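DNA-binding protein (PDB 3IRB) is of unknown function but binds a zinc ion in a zinc ribbon joined to an OB-fold and may bind acyl-CoA. Local coordinates at residues S48-C53 and S62-C67; R55-A60 and N112-L117; D80-D85 and I108-I113. One frame throughout, in Å; residues are numbered along the deposited sequence. Where two conformers were deposited one is given.

Contact 1: S48-C53 and S62-C67; sequences SKCSKC and SYCEHC. With ZN (zinc ion), chain C.
Cys50 and Cys53 meet Cys64 and Cys67 around one zinc ion, the Cys4 site of a rubredoxin-like zinc ribbon in which each segment supplies a CxxC pair. The four SG atoms bind the metal at 2.3 to 2.4 Å, and no direct hydrogen bond joins the two segments, so the zinc is the main tie between them.

Cys67 is the residue most covered by the opposite segment. Its CB sits alongside the Lys52 side chain, packing against Lys52 CB. SG is swung anti to the carbonyl carbon (chi1 -60°), and there it meets the metal, with Cys53 CB 3.5 Å away and Lys52 CB at 3.7 Å. On the inner side the packing is between cysteines: Cys50 SG lies 3.7 Å from Cys64 CB, and both of these residues are buried, Cys64 also resting against Phe57.

Backbone amides turn in toward the thiolates. Cys53 N donates to Cys50 SG and Cys67 N to Cys64 SG, the second at 3.5 Å with an N-H...S angle of 154°; a weak bond runs from Lys52 N to Cys50 SG. Such N-H...S bonds would be expected to draw off part of the negative charge gathered on the sulfurs, and they are consistent with the tight turn of each CxxC knuckle.

Toward solvent, Lys52 reaches out in an extended chain past Cys67. There a water accepts from Lys52 NZ at 2.9 Å and donates to Cys67 O at 2.7 Å.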
loop_
_atom_site.group_PDB
_atom_site.type_symbol
_atom_site.label_atom_id
_atom_site.label_comp_id
_atom_site.label_asym_id
_atom_site.label_seq_id
_atom_site.Cartn_x
_atom_site.Cartn_y
_atom_site.Cartn_z
ATOM N N SER A 48 -11.137 6.651 1.331
ATOM C CA SER A 48 -12.185 7.660 1.265
ATOM C C SER A 48 -13.104 7.353 0.096
ATOM O O SER A 48 -12.692 6.713 -0.894
ATOM C CB SER A 48 -11.571 9.038 1.152
ATOM O OG SER A 48 -10.896 9.164 -0.055
ATOM N N LYS A 49 -14.340 7.835 0.192
ATOM C CA LYS A 49 -15.345 7.499 -0.802
ATOM C C LYS A 49 -15.979 8.749 -1.338
ATOM O O LYS A 49 -16.619 9.488 -0.589
ATOM C CB LYS A 49 -16.406 6.567 -0.222
ATOM C CG LYS A 49 -17.507 6.205 -1.204
ATOM C CD LYS A 49 -18.592 5.301 -0.581
ATOM C CE LYS A 49 -19.487 4.714 -1.671
ATOM N NZ LYS A 49 -20.511 3.794 -1.128
ATOM N N CYS A 50 -15.808 8.984 -2.635
ATOM C CA CYS A 50 -16.440 10.118 -3.294
ATOM C C CYS A 50 -17.948 9.923 -3.326
ATOM O O CYS A 50 -18.460 8.889 -3.752
ATOM C CB CYS A 50 -15.916 10.310 -4.721
ATOM S SG CYS A 50 -16.676 11.614 -5.630
ATOM N N SER A 51 -18.667 10.924 -2.861
ATOM C CA SER A 51 -20.112 10.831 -2.783
ATOM C C SER A 51 -20.743 10.995 -4.152
ATOM O O SER A 51 -21.898 10.629 -4.350
ATOM C CB SER A 51 -20.670 11.871 -1.819
ATOM O OG SER A 51 -20.171 11.647 -0.515
ATOM N N LYS A 52 -19.998 11.585 -5.088
ATOM C CA LYS A 52 -20.564 11.864 -6.409
ATOM C C LYS A 52 -20.479 10.671 -7.345
ATOM O O LYS A 52 -21.431 10.421 -8.091
ATOM C CB LYS A 52 -19.893 13.067 -7.069
ATOM C CG LYS A 52 -20.779 13.614 -8.188
ATOM C CD LYS A 52 -20.497 15.035 -8.584
ATOM C CE LYS A 52 -21.662 15.582 -9.414
ATOM N NZ LYS A 52 -21.239 16.682 -10.340
ATOM N N CYS A 53 -19.375 9.922 -7.292
ATOM C CA CYS A 53 -19.228 8.740 -8.167
ATOM C C CYS A 53 -19.129 7.430 -7.401
ATOM O O CYS A 53 -19.123 6.344 -8.009
ATOM C CB CYS A 53 -17.994 8.900 -9.054
ATOM S SG CYS A 53 -16.411 8.905 -8.145
ATOM N N SER A 62 -8.557 13.409 -0.373
ATOM C CA SER A 62 -9.490 14.453 -0.000
ATOM C C SER A 62 -10.181 15.074 -1.225
ATOM O O SER A 62 -11.050 15.914 -1.081
ATOM C CB SER A 62 -8.737 15.493 0.817
ATOM O OG SER A 62 -7.700 16.039 0.039
ATOM N N TYR A 63 -9.780 14.644 -2.418
ATOM C CA TYR A 63 -10.297 15.189 -3.678
ATOM C C TYR A 63 -10.493 14.094 -4.709
ATOM O O TYR A 63 -9.678 13.178 -4.808
ATOM C CB TYR A 63 -9.310 16.198 -4.245
ATOM C CG TYR A 63 -9.850 17.032 -5.413
ATOM C CD1 TYR A 63 -10.901 17.884 -5.237
ATOM C CD2 TYR A 63 -9.268 16.963 -6.669
ATOM C CE1 TYR A 63 -11.397 18.660 -6.288
ATOM C CE2 TYR A 63 -9.749 17.723 -7.737
ATOM C CZ TYR A 63 -10.806 18.571 -7.532
ATOM O OH TYR A 63 -11.297 19.338 -8.565
ATOM N N CYS A 64 -11.574 14.184 -5.481
ATOM C CA CYS A 64 -11.830 13.207 -6.537
ATOM C C CYS A 64 -11.564 13.916 -7.862
ATOM O O CYS A 64 -12.304 14.811 -8.232
ATOM C CB CYS A 64 -13.280 12.709 -6.511
ATOM S SG CYS A 64 -13.642 11.529 -7.896
ATOM N N GLU A 65 -10.508 13.524 -8.573
ATOM C CA GLU A 65 -10.186 14.212 -9.842
ATOM C C GLU A 65 -11.116 13.784 -11.005
ATOM O O GLU A 65 -11.187 14.493 -12.007
ATOM C CB GLU A 65 -8.703 14.014 -10.220
ATOM C CG GLU A 65 -8.247 14.623 -11.573
ATOM C CD GLU A 65 -8.411 16.144 -11.721
ATOM O OE1 GLU A 65 -8.815 16.843 -10.771
ATOM O OE2 GLU A 65 -8.114 16.655 -12.823
ATOM N N HIS A 66 -11.827 12.664 -10.847
ATOM C CA HIS A 66 -12.855 12.241 -11.808
ATOM C C HIS A 66 -14.042 13.173 -11.800
ATOM O O HIS A 66 -14.519 13.562 -12.861
ATOM C CB HIS A 66 -13.318 10.818 -11.515
ATOM C CG HIS A 66 -12.235 9.807 -11.684
ATOM N ND1 HIS A 66 -11.784 9.017 -10.650
ATOM C CD2 HIS A 66 -11.487 9.480 -12.766
ATOM C CE1 HIS A 66 -10.811 8.236 -11.090
ATOM N NE2 HIS A 66 -10.615 8.495 -12.372
ATOM N N CYS A 67 -14.514 13.533 -10.601
ATOM C CA CYS A 67 -15.688 14.395 -10.440
ATOM C C CYS A 67 -15.373 15.871 -10.207
ATOM O O CYS A 67 -16.278 16.686 -10.292
ATOM C CB CYS A 67 -16.524 13.921 -9.253
ATOM S SG CYS A 67 -17.140 12.226 -9.403
HETATM ZN ZN ZN C . -15.929 11.120 -7.802
HETATM O O HOH W 1 -18.616 16.295 -11.481
#

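Contact 2: R55-A60 and N112-L117; sequences RIFVPA and NIEGGL
Ile56 and Val58 run beside Ile113 and Gly115 as a short parallel beta pairing, by which strand 56-58 of the zinc ribbon joins strand 114-123 of the OB-fold. Glu114 is gripped through its backbone from both ends: its N donates to Ile56 O at 2.8 Å, and its O accepts from Val58 N at 2.9 Å with an N-H...O angle of 159°. Beyond it the ladder weakens: Gly116 N makes only a weak bond to Val58 O, which Gly115 CA also approaches in a CA-H...O contact.

The tight part is aliphatic. Ile113 spreads its two branches over the neighbouring strand: CG1 rests against Ile56 CG2, while CG2, anti to the backbone N, reaches Val58 CG1 at 3.6 Å. Farther along, the side chains of Leu117 and Pro59, which follows a cis peptide bond, pass one another heading opposite ways, Leu117 CD2 lying 3.9 Å from Pro59 CG; Phe36 of helix 30-41 touches both.

The looser, more polar part lies at the Arg55 end and on the face that carries Phe57 and Glu114. A water bridges Ile56 N and Asn112 O where the two segments diverge. The Glu114 side chain lies beside the Phe57 ring, its CB 3.9 Å from Phe57 CD1, then bends at chi2 (-133°) toward Arg55. The resulting salt bridge is bent, Arg55 NE to Glu114 OE2 at 3.2 Å. OE2 lies in the plane of the guanidinium, yet NE approaches it from above the carboxylate plane, the two planes standing 84° apart.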
loop_
_atom_site.group_PDB
_atom_site.type_symbol
_atom_site.label_atom_id
_atom_site.label_comp_id
_atom_site.label_asym_id
_atom_site.label_seq_id
_atom_site.Cartn_x
_atom_site.Cartn_y
_atom_site.Cartn_z
ATOM N N ARG A 55 -16.619 6.071 -6.022
ATOM C CA ARG A 55 -15.283 5.449 -5.989
ATOM C C ARG A 55 -14.691 5.507 -4.583
ATOM O O ARG A 55 -14.782 6.550 -3.911
ATOM C CB ARG A 55 -14.355 6.177 -6.951
ATOM C CG ARG A 55 -14.676 5.941 -8.427
ATOM C CD ARG A 55 -13.667 6.676 -9.291
ATOM N NE ARG A 55 -13.829 6.378 -10.707
ATOM C CZ ARG A 55 -14.717 6.954 -11.511
ATOM N NH1 ARG A 55 -15.566 7.874 -11.054
ATOM N NH2 ARG A 55 -14.766 6.582 -12.788
ATOM N N ILE A 56 -14.053 4.404 -4.166
ATOM C CA ILE A 56 -13.342 4.337 -2.913
ATOM C C ILE A 56 -11.848 4.313 -3.223
ATOM O O ILE A 56 -11.436 3.547 -4.058
ATOM C CB ILE A 56 -13.749 3.088 -2.113
ATOM C CG1 ILE A 56 -15.239 3.143 -1.742
ATOM C CG2 ILE A 56 -12.943 3.001 -0.847
ATOM C CD1 ILE A 56 -15.778 1.827 -1.116
ATOM N N PHE A 57 -11.079 5.206 -2.584
ATOM C CA PHE A 57 -9.663 5.372 -2.871
ATOM C C PHE A 57 -8.853 4.917 -1.683
ATOM O O PHE A 57 -9.190 5.224 -0.540
ATOM C CB PHE A 57 -9.289 6.830 -3.138
ATOM C CG PHE A 57 -10.022 7.442 -4.291
ATOM C CD1 PHE A 57 -9.517 7.325 -5.582
ATOM C CD2 PHE A 57 -11.236 8.084 -4.090
ATOM C CE1 PHE A 57 -10.165 7.868 -6.657
ATOM C CE2 PHE A 57 -11.906 8.634 -5.171
ATOM C CZ PHE A 57 -11.369 8.532 -6.466
ATOM N N VAL A 58 -7.753 4.228 -1.960
ATOM C CA VAL A 58 -6.778 3.897 -0.926
ATOM C C VAL A 58 -5.389 4.268 -1.478
ATOM O O VAL A 58 -5.111 4.009 -2.642
ATOM C CB VAL A 58 -6.867 2.407 -0.522
ATOM C CG1 VAL A 58 -6.378 1.466 -1.654
ATOM C CG2 VAL A 58 -6.130 2.168 0.810
ATOM N N PRO A 59 -4.546 4.950 -0.668
ATOM C CA PRO A 59 -4.844 5.570 0.628
ATOM C C PRO A 59 -5.931 6.637 0.471
ATOM O O PRO A 59 -6.207 7.091 -0.652
ATOM C CB PRO A 59 -3.517 6.218 1.048
ATOM C CG PRO A 59 -2.463 5.417 0.278
ATOM C CD PRO A 59 -3.123 5.065 -1.025
ATOM N N ALA A 60 -6.609 6.939 1.563
ATOM C CA ALA A 60 -7.670 7.941 1.559
ATOM C C ALA A 60 -7.213 9.233 0.882
ATOM O O ALA A 60 -6.072 9.678 1.042
ATOM C CB ALA A 60 -8.114 8.229 2.955
ATOM N N ASN A 112 -12.556 -3.728 -6.008
ATOM C CA ASN A 112 -13.493 -2.612 -6.217
ATOM C C ASN A 112 -13.049 -1.314 -5.557
ATOM O O ASN A 112 -13.853 -0.378 -5.410
ATOM C CB ASN A 112 -14.916 -2.998 -5.774
ATOM C CG ASN A 112 -15.385 -4.277 -6.429
ATOM O OD1 ASN A 112 -15.127 -4.511 -7.614
ATOM N ND2 ASN A 112 -16.048 -5.126 -5.659
ATOM N N ILE A 113 -11.762 -1.263 -5.183
ATOM C CA ILE A 113 -11.189 -0.068 -4.585
ATOM C C ILE A 113 -10.099 0.465 -5.498
ATOM O O ILE A 113 -9.240 -0.299 -5.970
ATOM C CB ILE A 113 -10.658 -0.379 -3.181
ATOM C CG1 ILE A 113 -11.854 -0.589 -2.253
ATOM C CG2 ILE A 113 -9.771 0.765 -2.657
ATOM C CD1 ILE A 113 -11.597 -1.557 -1.141
ATOM N N GLU A 114 -10.138 1.775 -5.756
ATOM C CA GLU A 114 -9.119 2.427 -6.575
ATOM C C GLU A 114 -7.816 2.656 -5.797
ATOM O O GLU A 114 -7.826 2.900 -4.592
ATOM C CB GLU A 114 -9.630 3.749 -7.167
ATOM C CG GLU A 114 -10.837 3.555 -8.096
ATOM C CD GLU A 114 -10.740 4.308 -9.430
ATOM O OE1 GLU A 114 -9.777 5.082 -9.658
ATOM O OE2 GLU A 114 -11.648 4.116 -10.266
ATOM N N GLY A 115 -6.702 2.574 -6.511
ATOM C CA GLY A 115 -5.370 2.726 -5.928
ATOM C C GLY A 115 -4.949 1.404 -5.328
ATOM O O GLY A 115 -5.408 0.346 -5.715
ATOM N N GLY A 116 -4.101 1.482 -4.333
ATOM C CA GLY A 116 -3.463 0.308 -3.784
ATOM C C GLY A 116 -2.332 0.751 -2.901
ATOM O O GLY A 116 -2.145 1.939 -2.699
ATOM N N LEU A 117 -1.582 -0.215 -2.386
ATOM C CA LEU A 117 -0.531 0.051 -1.458
ATOM C C LEU A 117 0.733 -0.610 -1.983
ATOM O O LEU A 117 0.723 -1.818 -2.251
ATOM C CB LEU A 117 -0.917 -0.525 -0.095
ATOM C CG LEU A 117 -2.103 0.177 0.548
ATOM C CD1 LEU A 117 -2.474 -0.551 1.830
ATOM C CD2 LEU A 117 -1.814 1.624 0.791
HETATM O O HOH W 2 -14.007 2.243 -6.062
#

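Contact 3: D80-D85 and I108-I113; sequences DEAYVD and IRFPNI. With SO4 (sulfate ion), chain F.
Tyr83 and Arg109 exchange a pair of backbone hydrogen bonds, Tyr83 N to Arg109 O and Arg109 N to Tyr83 O, each 2.9 Å long. They form the antiparallel hydrogen-bonded pair, and Val84 with Ile108 is the non-hydrogen-bonded pair next to it. CA-H...O contacts reinforce the ladder: Ile108 CA approaches Tyr83 O, and Ala82 CA approaches Arg109 O.

Apolar contacts gather on the buried side. Ala82 CB touches Phe110 CE2 at 3.5 Å and also packs on Ile108 CG2, while Ile108 CD1 crosses to Val84 CG2. Val142 and Val144 of strand 141-144 lie against Ile108 and Val84 respectively. At the more exposed end, Glu81 CB rests on Pro111 CD.

All this belongs to the hairpin of strands 83-92 and 98-109 in the OB-fold domain, at the point where the second strand leaves through a type II beta turn from Phe110 to Ile113.

On the opposite side of the sheet from Val84 and Ile108, Tyr83 and Arg109 run next to each other in the same direction. Tyr83 CG stands between its own backbone N and carbonyl carbon (chi1 69°), and the ring extends along Arg109 until OH is 3.6 Å from Arg109 CB; Pro111 N meets the ring at its edge.

The polar contacts surround the Arg109 guanidinium. A water lies over the centre of one face, donates to Phe110 O and is also hydrogen-bonded to Tyr83 OH. Arg109 NH2 donates to Ile113 O across the turn, and NE bonds to Gly115 O. Asp85 OD2 lies near the guanidinium edge, but at 4.5 Å from Arg109 NH1 it makes no salt bridge. A sulfate ion, probably from the crystallisation liquor, takes a weak bond from Arg109 NH1 to its O1 at 2.8 Å.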
loop_
_atom_site.group_PDB
_atom_site.type_symbol
_atom_site.label_atom_id
_atom_site.label_comp_id
_atom_site.label_asym_id
_atom_site.label_seq_id
_atom_site.Cartn_x
_atom_site.Cartn_y
_atom_site.Cartn_z
ATOM N N ASP A 80 -8.883 -8.169 5.087
ATOM C CA ASP A 80 -8.850 -9.554 4.706
ATOM C C ASP A 80 -8.997 -9.805 3.205
ATOM O O ASP A 80 -8.871 -10.942 2.776
ATOM C CB ASP A 80 -9.949 -10.339 5.442
ATOM C CG ASP A 80 -9.803 -10.303 6.963
ATOM O OD1 ASP A 80 -8.705 -9.996 7.488
ATOM O OD2 ASP A 80 -10.815 -10.603 7.639
ATOM N N GLU A 81 -9.294 -8.784 2.404
ATOM C CA GLU A 81 -9.460 -8.983 0.970
ATOM C C GLU A 81 -8.281 -8.503 0.126
ATOM O O GLU A 81 -8.392 -8.455 -1.113
ATOM C CB GLU A 81 -10.749 -8.299 0.489
ATOM C CG GLU A 81 -11.995 -8.899 1.099
ATOM C CD GLU A 81 -13.277 -8.268 0.583
ATOM O OE1 GLU A 81 -13.225 -7.175 -0.020
ATOM O OE2 GLU A 81 -14.344 -8.872 0.800
ATOM N N ALA A 82 -7.163 -8.168 0.770
ATOM C CA ALA A 82 -5.957 -7.717 0.057
ATOM C C ALA A 82 -5.424 -8.803 -0.871
ATOM O O ALA A 82 -5.339 -9.980 -0.480
ATOM C CB ALA A 82 -4.837 -7.305 1.027
ATOM N N TYR A 83 -5.025 -8.399 -2.076
ATOM C CA TYR A 83 -4.390 -9.326 -3.018
ATOM C C TYR A 83 -3.229 -8.699 -3.746
ATOM O O TYR A 83 -3.092 -7.462 -3.835
ATOM C CB TYR A 83 -5.405 -9.895 -4.008
ATOM C CG TYR A 83 -5.910 -8.871 -4.976
ATOM C CD1 TYR A 83 -6.976 -8.064 -4.657
ATOM C CD2 TYR A 83 -5.309 -8.723 -6.203
ATOM C CE1 TYR A 83 -7.461 -7.134 -5.553
ATOM C CE2 TYR A 83 -5.762 -7.785 -7.110
ATOM C CZ TYR A 83 -6.834 -7.001 -6.773
ATOM O OH TYR A 83 -7.254 -6.090 -7.659
ATOM N N VAL A 84 -2.353 -9.566 -4.229
ATOM C CA VAL A 84 -1.183 -9.154 -4.947
ATOM C C VAL A 84 -1.616 -8.861 -6.393
ATOM O O VAL A 84 -2.081 -9.748 -7.120
ATOM C CB VAL A 84 -0.078 -10.238 -4.933
ATOM C CG1 VAL A 84 1.120 -9.789 -5.792
ATOM C CG2 VAL A 84 0.337 -10.568 -3.510
ATOM N N ASP A 85 -1.418 -7.622 -6.816
ATOM C CA ASP A 85 -1.780 -7.209 -8.178
ATOM C C ASP A 85 -0.645 -7.395 -9.182
ATOM O O ASP A 85 -0.865 -7.741 -10.350
ATOM C CB ASP A 85 -2.265 -5.764 -8.144
ATOM C CG ASP A 85 -2.882 -5.324 -9.452
ATOM O OD1 ASP A 85 -3.734 -6.068 -9.977
ATOM O OD2 ASP A 85 -2.482 -4.253 -9.936
ATOM N N ILE A 108 -0.327 -3.990 -3.757
ATOM C CA ILE A 108 -1.360 -4.742 -3.090
ATOM C C ILE A 108 -2.653 -3.953 -3.302
ATOM O O ILE A 108 -2.679 -2.736 -3.097
ATOM C CB ILE A 108 -1.100 -4.865 -1.593
ATOM C CG1 ILE A 108 0.203 -5.626 -1.325
ATOM C CG2 ILE A 108 -2.304 -5.477 -0.879
ATOM C CD1 ILE A 108 0.259 -7.018 -1.879
ATOM N N ARG A 109 -3.693 -4.643 -3.734
ATOM C CA ARG A 109 -4.986 -3.992 -3.988
ATOM C C ARG A 109 -6.111 -4.675 -3.250
ATOM O O ARG A 109 -5.940 -5.729 -2.655
ATOM C CB ARG A 109 -5.301 -3.980 -5.475
ATOM C CG ARG A 109 -4.317 -3.118 -6.306
ATOM C CD ARG A 109 -4.811 -2.905 -7.710
ATOM N NE ARG A 109 -5.904 -1.943 -7.710
ATOM C CZ ARG A 109 -6.675 -1.656 -8.748
ATOM N NH1 ARG A 109 -6.493 -2.259 -9.922
ATOM N NH2 ARG A 109 -7.645 -0.762 -8.606
ATOM N N PHE A 110 -7.286 -4.065 -3.337
ATOM C CA PHE A 110 -8.491 -4.595 -2.715
ATOM C C PHE A 110 -9.580 -4.532 -3.773
ATOM O O PHE A 110 -9.668 -3.532 -4.486
ATOM C CB PHE A 110 -8.891 -3.736 -1.508
ATOM C CG PHE A 110 -7.805 -3.591 -0.491
ATOM C CD1 PHE A 110 -6.861 -2.616 -0.618
ATOM C CD2 PHE A 110 -7.723 -4.460 0.586
ATOM C CE1 PHE A 110 -5.832 -2.499 0.295
ATOM C CE2 PHE A 110 -6.706 -4.345 1.513
ATOM C CZ PHE A 110 -5.751 -3.366 1.356
ATOM N N PRO A 111 -10.417 -5.571 -3.866
ATOM C CA PRO A 111 -11.476 -5.602 -4.887
ATOM C C PRO A 111 -12.365 -4.343 -4.848
ATOM O O PRO A 111 -12.802 -3.935 -3.780
ATOM C CB PRO A 111 -12.308 -6.832 -4.525
ATOM C CG PRO A 111 -11.597 -7.530 -3.437
ATOM C CD PRO A 111 -10.458 -6.724 -2.957
ATOM N N ASN A 112 -12.556 -3.728 -6.008
ATOM C CA ASN A 112 -13.493 -2.612 -6.217
ATOM C C ASN A 112 -13.049 -1.314 -5.557
ATOM O O ASN A 112 -13.853 -0.378 -5.410
ATOM C CB ASN A 112 -14.916 -2.998 -5.774
ATOM C CG ASN A 112 -15.385 -4.277 -6.429
ATOM O OD1 ASN A 112 -15.127 -4.511 -7.614
ATOM N ND2 ASN A 112 -16.048 -5.126 -5.659
ATOM N N ILE A 113 -11.762 -1.263 -5.183
ATOM C CA ILE A 113 -11.189 -0.068 -4.585
ATOM C C ILE A 113 -10.099 0.465 -5.498
ATOM O O ILE A 113 -9.240 -0.299 -5.970
ATOM C CB ILE A 113 -10.658 -0.379 -3.181
ATOM C CG1 ILE A 113 -11.854 -0.589 -2.253
ATOM C CG2 ILE A 113 -9.771 0.765 -2.657
ATOM C CD1 ILE A 113 -11.597 -1.557 -1.141
HETATM S S SO4 F . -3.525 -1.674 -11.802
HETATM O O1 SO4 F . -4.198 -2.892 -11.339
HETATM O O2 SO4 F . -2.074 -1.833 -11.690
HETATM O O3 SO4 F . -3.960 -0.556 -10.948
HETATM O O4 SO4 F . -3.910 -1.476 -13.207
HETATM O O HOH W 3 -8.754 -3.709 -7.048
#

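The three contacts follow one mixed sheet from the zinc ribbon into the OB-fold. Contact 1 and contact 2 have centres 11 Å apart and alternate along the chain: strand 56-58 lies between the two CxxC segments in sequence and pairs with strand 46-49, Ser48 O facing Phe57 N at 2.8 Å. Contact 2 is where the sheet passes between the domains. Its centre is 9 Å from that of contact 3; both end on the same stretch, sharing Asn112 and Ile113, and strand 114-123 pairs with strand 98-109. Contact 1 closes before contact 3 opens, and these two do not touch, their centres being 20 Å apart. The metal site is thus linked to the OB-fold hairpin through neighbouring strands of the shared sheet.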